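Local structure of conserved hypothetical protein (Bacteroides thetaiotaomicron, 2FB0) at residues I39-F44 against I55-Q60; F10-E15 against R49-M54. The protein is of unknown function but belongs to the antibiotic biosynthesis monooxygenase family of dimeric alpha-beta barrel proteins and is possibly an oxidoreductase. All coordinates share one frame; numbering follows the deposited sequence.

Contact 1. Residues I39-F44 against I55-Q60; sequences IAYDTF and ICETWQ. With ACT (acetate ion), chain B.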
loop_
_atom_site.group_PDB
_atom_site.type_symbol
_atom_site.label_atom_id
_atom_site.label_comp_id
_atom_site.label_asym_id
_atom_site.label_seq_id
_atom_site.Cartn_x
_atom_site.Cartn_y
_atom_site.Cartn_z
ATOM N N ILE A 39 8.683 -2.346 12.056
ATOM C CA ILE A 39 8.328 -0.948 12.296
ATOM C C ILE A 39 6.849 -0.692 11.986
ATOM O O ILE A 39 6.146 -0.013 12.759
ATOM C CB ILE A 39 9.316 -0.010 11.559
ATOM C CG1 ILE A 39 10.664 -0.087 12.291
ATOM C CG2 ILE A 39 8.774 1.429 11.485
ATOM C CD1 ILE A 39 11.788 0.545 11.592
ATOM N N ALA A 40 6.364 -1.285 10.895
ATOM C CA ALA A 40 4.964 -1.156 10.495
ATOM C C ALA A 40 4.537 -2.368 9.671
ATOM O O ALA A 40 5.356 -2.995 8.995
ATOM C CB ALA A 40 4.751 0.126 9.684
ATOM N N TYR A 41 3.249 -2.686 9.726
ATOM C CA TYR A 41 2.732 -3.819 9.003
ATOM C C TYR A 41 1.226 -3.689 9.017
ATOM O O TYR A 41 0.634 -3.557 10.079
ATOM C CB TYR A 41 3.173 -5.117 9.700
ATOM C CG TYR A 41 3.140 -6.365 8.840
ATOM C CD1 TYR A 41 4.312 -7.056 8.541
ATOM C CD2 TYR A 41 1.932 -6.858 8.333
ATOM C CE1 TYR A 41 4.286 -8.238 7.763
ATOM C CE2 TYR A 41 1.893 -8.026 7.555
ATOM C CZ TYR A 41 3.067 -8.704 7.275
ATOM O OH TYR A 41 3.015 -9.839 6.488
ATOM N N ASP A 42 0.606 -3.718 7.842
ATOM C CA ASP A 42 -0.853 -3.692 7.773
ATOM C C ASP A 42 -1.346 -4.306 6.472
ATOM O O ASP A 42 -0.618 -4.360 5.486
ATOM C CB ASP A 42 -1.401 -2.255 7.939
ATOM C CG ASP A 42 -2.867 -2.221 8.387
ATOM O OD1 ASP A 42 -3.435 -3.287 8.731
ATOM O OD2 ASP A 42 -3.460 -1.114 8.412
ATOM N N THR A 43 -2.596 -4.745 6.492
ATOM C CA THR A 43 -3.284 -5.288 5.327
ATOM C C THR A 43 -4.255 -4.238 4.800
ATOM O O THR A 43 -4.990 -3.649 5.583
ATOM C CB THR A 43 -4.034 -6.576 5.744
ATOM O OG1 THR A 43 -3.082 -7.485 6.315
ATOM C CG2 THR A 43 -4.746 -7.218 4.552
ATOM N N PHE A 44 -4.235 -4.002 3.486
ATOM C CA PHE A 44 -5.060 -2.993 2.830
ATOM C C PHE A 44 -5.789 -3.612 1.641
ATOM O O PHE A 44 -5.155 -4.230 0.781
ATOM C CB PHE A 44 -4.195 -1.855 2.260
ATOM C CG PHE A 44 -3.444 -1.067 3.287
ATOM C CD1 PHE A 44 -3.963 0.138 3.778
ATOM C CD2 PHE A 44 -2.202 -1.500 3.743
ATOM C CE1 PHE A 44 -3.259 0.882 4.731
ATOM C CE2 PHE A 44 -1.492 -0.752 4.697
ATOM C CZ PHE A 44 -2.033 0.445 5.185
ATOM N N ILE A 55 -0.191 -5.914 1.205
ATOM C CA ILE A 55 0.411 -5.871 2.521
ATOM C C ILE A 55 1.534 -4.850 2.431
ATOM O O ILE A 55 2.391 -4.929 1.547
ATOM C CB ILE A 55 0.956 -7.249 2.974
ATOM C CG1 ILE A 55 -0.149 -8.321 2.922
ATOM C CG2 ILE A 55 1.479 -7.159 4.405
ATOM C CD1 ILE A 55 0.360 -9.762 3.192
ATOM N N CYS A 56 1.474 -3.852 3.305
ATOM C CA CYS A 56 2.503 -2.829 3.396
ATOM C C CYS A 56 3.297 -3.064 4.675
ATOM O O CYS A 56 2.718 -3.215 5.748
ATOM C CB CYS A 56 1.866 -1.438 3.425
ATOM S SG CYS A 56 3.071 -0.125 3.138
ATOM N N GLU A 57 4.620 -3.112 4.562
ATOM C CA GLU A 57 5.462 -3.433 5.706
ATOM C C GLU A 57 6.628 -2.483 5.761
ATOM O O GLU A 57 7.115 -2.048 4.732
ATOM C CB GLU A 57 6.009 -4.862 5.597
ATOM C CG GLU A 57 4.955 -5.861 5.170
ATOM C CD GLU A 57 5.501 -7.237 4.874
ATOM O OE1 GLU A 57 6.557 -7.617 5.417
ATOM O OE2 GLU A 57 4.836 -7.947 4.097
ATOM N N THR A 58 7.087 -2.185 6.974
ATOM C CA THR A 58 8.359 -1.505 7.151
ATOM C C THR A 58 9.193 -2.279 8.157
ATOM O O THR A 58 8.733 -2.584 9.263
ATOM C CB THR A 58 8.173 -0.059 7.628
ATOM O OG1 THR A 58 7.238 0.589 6.768
ATOM C CG2 THR A 58 9.510 0.710 7.621
ATOM N N TRP A 59 10.420 -2.589 7.753
ATOM C CA TRP A 59 11.349 -3.364 8.557
ATOM C C TRP A 59 12.537 -2.499 8.913
ATOM O O TRP A 59 12.989 -1.695 8.098
ATOM C CB TRP A 59 11.772 -4.653 7.828
ATOM C CG TRP A 59 10.597 -5.571 7.765
ATOM C CD1 TRP A 59 9.687 -5.680 6.747
ATOM C CD2 TRP A 59 10.138 -6.429 8.810
ATOM N NE1 TRP A 59 8.696 -6.575 7.095
ATOM C CE2 TRP A 59 8.953 -7.047 8.355
ATOM C CE3 TRP A 59 10.621 -6.742 10.092
ATOM C CZ2 TRP A 59 8.250 -7.970 9.129
ATOM C CZ3 TRP A 59 9.919 -7.657 10.859
ATOM C CH2 TRP A 59 8.742 -8.253 10.379
ATOM N N GLN A 60 13.018 -2.649 10.146
ATOM C CA GLN A 60 14.120 -1.819 10.635
ATOM C C GLN A 60 15.365 -1.930 9.775
ATOM O O GLN A 60 16.061 -0.941 9.545
ATOM C CB GLN A 60 14.470 -2.159 12.087
ATOM C CG GLN A 60 15.411 -1.111 12.697
ATOM C CD GLN A 60 15.721 -1.363 14.152
ATOM O OE1 GLN A 60 14.855 -1.792 14.924
ATOM N NE2 GLN A 60 16.969 -1.109 14.535
HETATM C C ACT B . 6.001 -10.691 4.644
HETATM O O ACT B . 5.521 -10.861 5.792
HETATM O OXT ACT B . 7.240 -10.476 4.558
HETATM C CH3 ACT B . 5.153 -10.763 3.422
#

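Contact 2. Residues F10-E15 against R49-M54; sequences FVRVNE and RRDVFM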
loop_
_atom_site.group_PDB
_atom_site.type_symbol
_atom_site.label_atom_id
_atom_site.label_comp_id
_atom_site.label_asym_id
_atom_site.label_seq_id
_atom_site.Cartn_x
_atom_site.Cartn_y
_atom_site.Cartn_z
ATOM N N PHE A 10 1.625 -7.317 -3.144
ATOM C CA PHE A 10 0.332 -7.280 -3.821
ATOM C C PHE A 10 -0.213 -8.687 -3.931
ATOM O O PHE A 10 0.526 -9.617 -4.236
ATOM C CB PHE A 10 0.462 -6.617 -5.190
ATOM C CG PHE A 10 1.027 -5.221 -5.117
ATOM C CD1 PHE A 10 0.200 -4.140 -4.838
ATOM C CD2 PHE A 10 2.388 -5.001 -5.295
ATOM C CE1 PHE A 10 0.720 -2.853 -4.747
ATOM C CE2 PHE A 10 2.925 -3.707 -5.207
ATOM C CZ PHE A 10 2.078 -2.631 -4.929
ATOM N N VAL A 11 -1.500 -8.831 -3.634
ATOM C CA VAL A 11 -2.163 -10.131 -3.609
ATOM C C VAL A 11 -3.392 -10.085 -4.515
ATOM O O VAL A 11 -4.244 -9.186 -4.388
ATOM C CB VAL A 11 -2.581 -10.556 -2.175
ATOM C CG1 VAL A 11 -3.177 -11.976 -2.171
ATOM C CG2 VAL A 11 -1.399 -10.482 -1.188
ATOM N N ARG A 12 -3.465 -11.034 -5.447
ATOM C CA ARG A 12 -4.646 -11.201 -6.292
ATOM C C ARG A 12 -5.381 -12.459 -5.820
ATOM O O ARG A 12 -4.777 -13.529 -5.702
ATOM C CB ARG A 12 -4.247 -11.297 -7.777
ATOM C CG ARG A 12 -5.396 -11.043 -8.774
ATOM C CD ARG A 12 -6.239 -12.295 -9.013
ATOM N NE ARG A 12 -7.554 -11.997 -9.588
ATOM C CZ ARG A 12 -8.526 -12.892 -9.769
ATOM N NH1 ARG A 12 -8.349 -14.170 -9.432
ATOM N NH2 ARG A 12 -9.685 -12.501 -10.287
ATOM N N VAL A 13 -6.673 -12.317 -5.541
ATOM C CA VAL A 13 -7.481 -13.393 -4.964
ATOM C C VAL A 13 -8.908 -13.382 -5.537
ATOM O O VAL A 13 -9.492 -12.306 -5.741
ATOM C CB VAL A 13 -7.511 -13.290 -3.401
ATOM C CG1 VAL A 13 -8.193 -11.979 -2.921
ATOM C CG2 VAL A 13 -8.155 -14.524 -2.775
ATOM N N ASN A 14 -9.459 -14.573 -5.798
ATOM C CA ASN A 14 -10.839 -14.704 -6.285
ATOM C C ASN A 14 -11.856 -14.490 -5.179
ATOM O O ASN A 14 -11.490 -14.410 -4.008
ATOM C CB ASN A 14 -11.061 -16.054 -7.015
ATOM C CG ASN A 14 -11.022 -17.263 -6.075
ATOM O OD1 ASN A 14 -11.351 -17.179 -4.890
ATOM N ND2 ASN A 14 -10.631 -18.407 -6.623
ATOM N N GLU A 15 -13.138 -14.398 -5.549
ATOM C CA GLU A 15 -14.197 -14.084 -4.590
ATOM C C GLU A 15 -14.428 -15.174 -3.556
ATOM O O GLU A 15 -14.759 -14.884 -2.399
ATOM C CB GLU A 15 -15.514 -13.750 -5.308
ATOM C CG GLU A 15 -16.579 -13.155 -4.372
ATOM C CD GLU A 15 -16.162 -11.801 -3.762
ATOM O OE1 GLU A 15 -15.618 -10.947 -4.505
ATOM O OE2 GLU A 15 -16.382 -11.599 -2.541
ATOM N N ARG A 49 -10.713 -2.448 -6.928
ATOM C CA ARG A 49 -10.603 -3.804 -7.506
ATOM C C ARG A 49 -10.814 -4.847 -6.411
ATOM O O ARG A 49 -9.944 -5.057 -5.558
ATOM C CB ARG A 49 -9.230 -4.011 -8.155
ATOM C CG ARG A 49 -8.926 -3.052 -9.296
ATOM C CD ARG A 49 -7.475 -3.146 -9.751
ATOM N NE ARG A 49 -6.534 -2.620 -8.762
ATOM C CZ ARG A 49 -5.219 -2.844 -8.771
ATOM N NH1 ARG A 49 -4.656 -3.621 -9.705
ATOM N NH2 ARG A 49 -4.462 -2.315 -7.821
ATOM N N ARG A 50 -11.981 -5.489 -6.440
ATOM C CA ARG A 50 -12.365 -6.495 -5.451
ATOM C C ARG A 50 -11.347 -7.609 -5.246
ATOM O O ARG A 50 -11.222 -8.133 -4.138
ATOM C CB ARG A 50 -13.702 -7.145 -5.841
ATOM C CG ARG A 50 -14.900 -6.408 -5.333
ATOM C CD ARG A 50 -14.969 -6.432 -3.816
ATOM N NE ARG A 50 -15.472 -7.699 -3.290
ATOM C CZ ARG A 50 -15.881 -7.855 -2.035
ATOM N NH1 ARG A 50 -15.844 -6.821 -1.199
ATOM N NH2 ARG A 50 -16.330 -9.030 -1.614
ATOM N N ASP A 51 -10.629 -7.957 -6.310
ATOM C CA ASP A 51 -9.725 -9.111 -6.299
ATOM C C ASP A 51 -8.295 -8.752 -5.893
ATOM O O ASP A 51 -7.420 -9.604 -5.914
ATOM C CB ASP A 51 -9.747 -9.835 -7.668
ATOM C CG ASP A 51 -9.264 -8.959 -8.820
ATOM O OD1 ASP A 51 -9.315 -7.707 -8.720
ATOM O OD2 ASP A 51 -8.837 -9.518 -9.851
ATOM N N VAL A 52 -8.066 -7.490 -5.521
ATOM C CA VAL A 52 -6.721 -7.042 -5.170
ATOM C C VAL A 52 -6.663 -6.540 -3.727
ATOM O O VAL A 52 -7.497 -5.741 -3.303
ATOM C CB VAL A 52 -6.180 -5.944 -6.136
ATOM C CG1 VAL A 52 -4.769 -5.497 -5.707
ATOM C CG2 VAL A 52 -6.145 -6.435 -7.584
ATOM N N PHE A 53 -5.696 -7.038 -2.965
ATOM C CA PHE A 53 -5.327 -6.384 -1.706
ATOM C C PHE A 53 -3.811 -6.338 -1.607
ATOM O O PHE A 53 -3.130 -6.878 -2.470
ATOM C CB PHE A 53 -6.039 -6.989 -0.469
ATOM C CG PHE A 53 -5.519 -8.343 -0.021
ATOM C CD1 PHE A 53 -6.071 -9.525 -0.532
ATOM C CD2 PHE A 53 -4.518 -8.434 0.957
ATOM C CE1 PHE A 53 -5.616 -10.778 -0.086
ATOM C CE2 PHE A 53 -4.053 -9.669 1.407
ATOM C CZ PHE A 53 -4.609 -10.856 0.887
HETATM N N MSE A 54 -3.285 -5.637 -0.604
HETATM C CA MSE A 54 -1.848 -5.507 -0.470
HETATM C C MSE A 54 -1.427 -5.496 0.978
HETATM O O MSE A 54 -2.217 -5.167 1.868
HETATM C CB MSE A 54 -1.307 -4.277 -1.223
HETATM C CG MSE A 54 -1.768 -2.921 -0.691
HETATM SE SE MSE A 54 -0.661 -1.483 -1.437
HETATM C CE MSE A 54 0.999 -2.124 -0.560
HETATM O O HOH W 1 -12.213 -11.152 -5.285
#

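Contact 1. Residues I39-F44 against I55-Q60
Ile-39 and Ala-40 both face Thr-58 in a classic beta bulge. Thr-58 O accepts from Ile-39 N at 2.8 Å. Ala-40 N donates to Thr-58 O too, at 3.2 Å. Ile-39 lays CD1 against CA of Gln-60, while Thr-58 N-H meets Ala-40 O from above the carbonyl plane. On the opposite face Tyr-41, CG anti to the backbone N (chi1 -160°), runs its ring beside the Glu-57 side chain. Glu-57 CG sits over one ring face, 3.8 Å from the centroid, the carboxylate stacking at 26° to the ring. Ile-55 CG2 touches Tyr-41 CE2 at 3.3 Å. Trp-59 NE1 gives Glu-57 OE1 an almost straight bond of 2.9 Å (171°) on its anti lone pair, helping set the carboxylate rotation. Tyr-41 OH donates a hydrogen bond to acetate O at 2.8 Å, and His-68 NE2 is hydrogen-bonded to the same acetate. Asp-42 pairs with Cys-56 through two backbone bonds; in the second subunit its OD2 meets Arg-49 (salt bridge) and Ser-46, its OD1 Thr-48 (hydrogen bonds). Phe-44 CE2 rests on Cys-56 CB. This antiparallel hairpin belongs to a ferredoxin-like dimeric alpha-beta barrel sheet, the acetate, probably from the crystallisation liquor, being consistent with a small polar site.

Contact 2. Residues F10-E15 against R49-M54
Val-11 sets its CB over one face of the Phe-53 ring, the two side chains side by side and pointing the same way. Val-11 CB stands 3.7 Å from the centroid of the Phe-53 ring, a CH-pi contact over the face, displaced toward the rim. CG1 of Val-11 reaches Phe-53 CE1 at 3.4 Å, and its CG2 rests near CE2 and CZ. Phe-53 CG occupies the position between the backbone N and the carbonyl carbon (chi1 74°), on the same face of the sheet as Val-11. Val-13 comes to the same ring differently, its CG1 meeting the edge at CE1, and Ala-21, Ile-22 and Ala-25 of helix 18-32 pack on Phe-53 as well. On the opposite face of the sheet Phe-10 and Met-54, a selenomethionine, run side by side, with SE set obliquely to the ring, 3.8 Å from Phe-10 CE1, in a Met-aromatic contact; Phe-44 of the second subunit packs on Met-54.

Two salt bridges differ in their orientation. In the conformer described, one of two for this side chain, Arg-12 NE meets Asp-51 OD2 at 2.8 Å, with the oxygen at the guanidinium edge but the carboxylate plane turned 88° from it; NH2 adds a weak bond to the same oxygen. Glu-15 and Arg-50 are instead nearly coplanar, 8° apart, OE2 taking NH2 at 2.7 Å on its syn side while NE makes a weak bond to OE1.

Val-11 and Phe-53 exchange two backbone bonds, and Val-13 N reaches Asp-51 O at 2.8 Å. Arg-49 to Val-52 forms a type I beta turn, closed by Val-52 N to Arg-49 O. The arrangement is an antiparallel pairing of the two central strands of a ferredoxin-like sheet, one face packed on a helix and the other turned to the partner subunit, as in dimeric alpha-beta barrels.

Contacts 1 and 2 have centres about 17 Å apart and share strand 52-59, which pairs with strand 38-46 on one side and strand 5-12 on the other. Along the chain their segments alternate: 10-15, 39-44, 49-54, 55-60. Contact 1 is a hairpin pairing, whereas contact 2 joins strands separated by helix 18-32 and strand 38-46. They meet where Thr-43 CG2 packs on the ring of Phe-53 and Phe-44 O probably accepts a hydrogen bond from Met-54 N. Together they place three neighbouring strands of the four-stranded antiparallel sheet. Both touch the second subunit, and at Phe-44 the sheet runs on into it as an antiparallel ladder, contributing to the dimer interface.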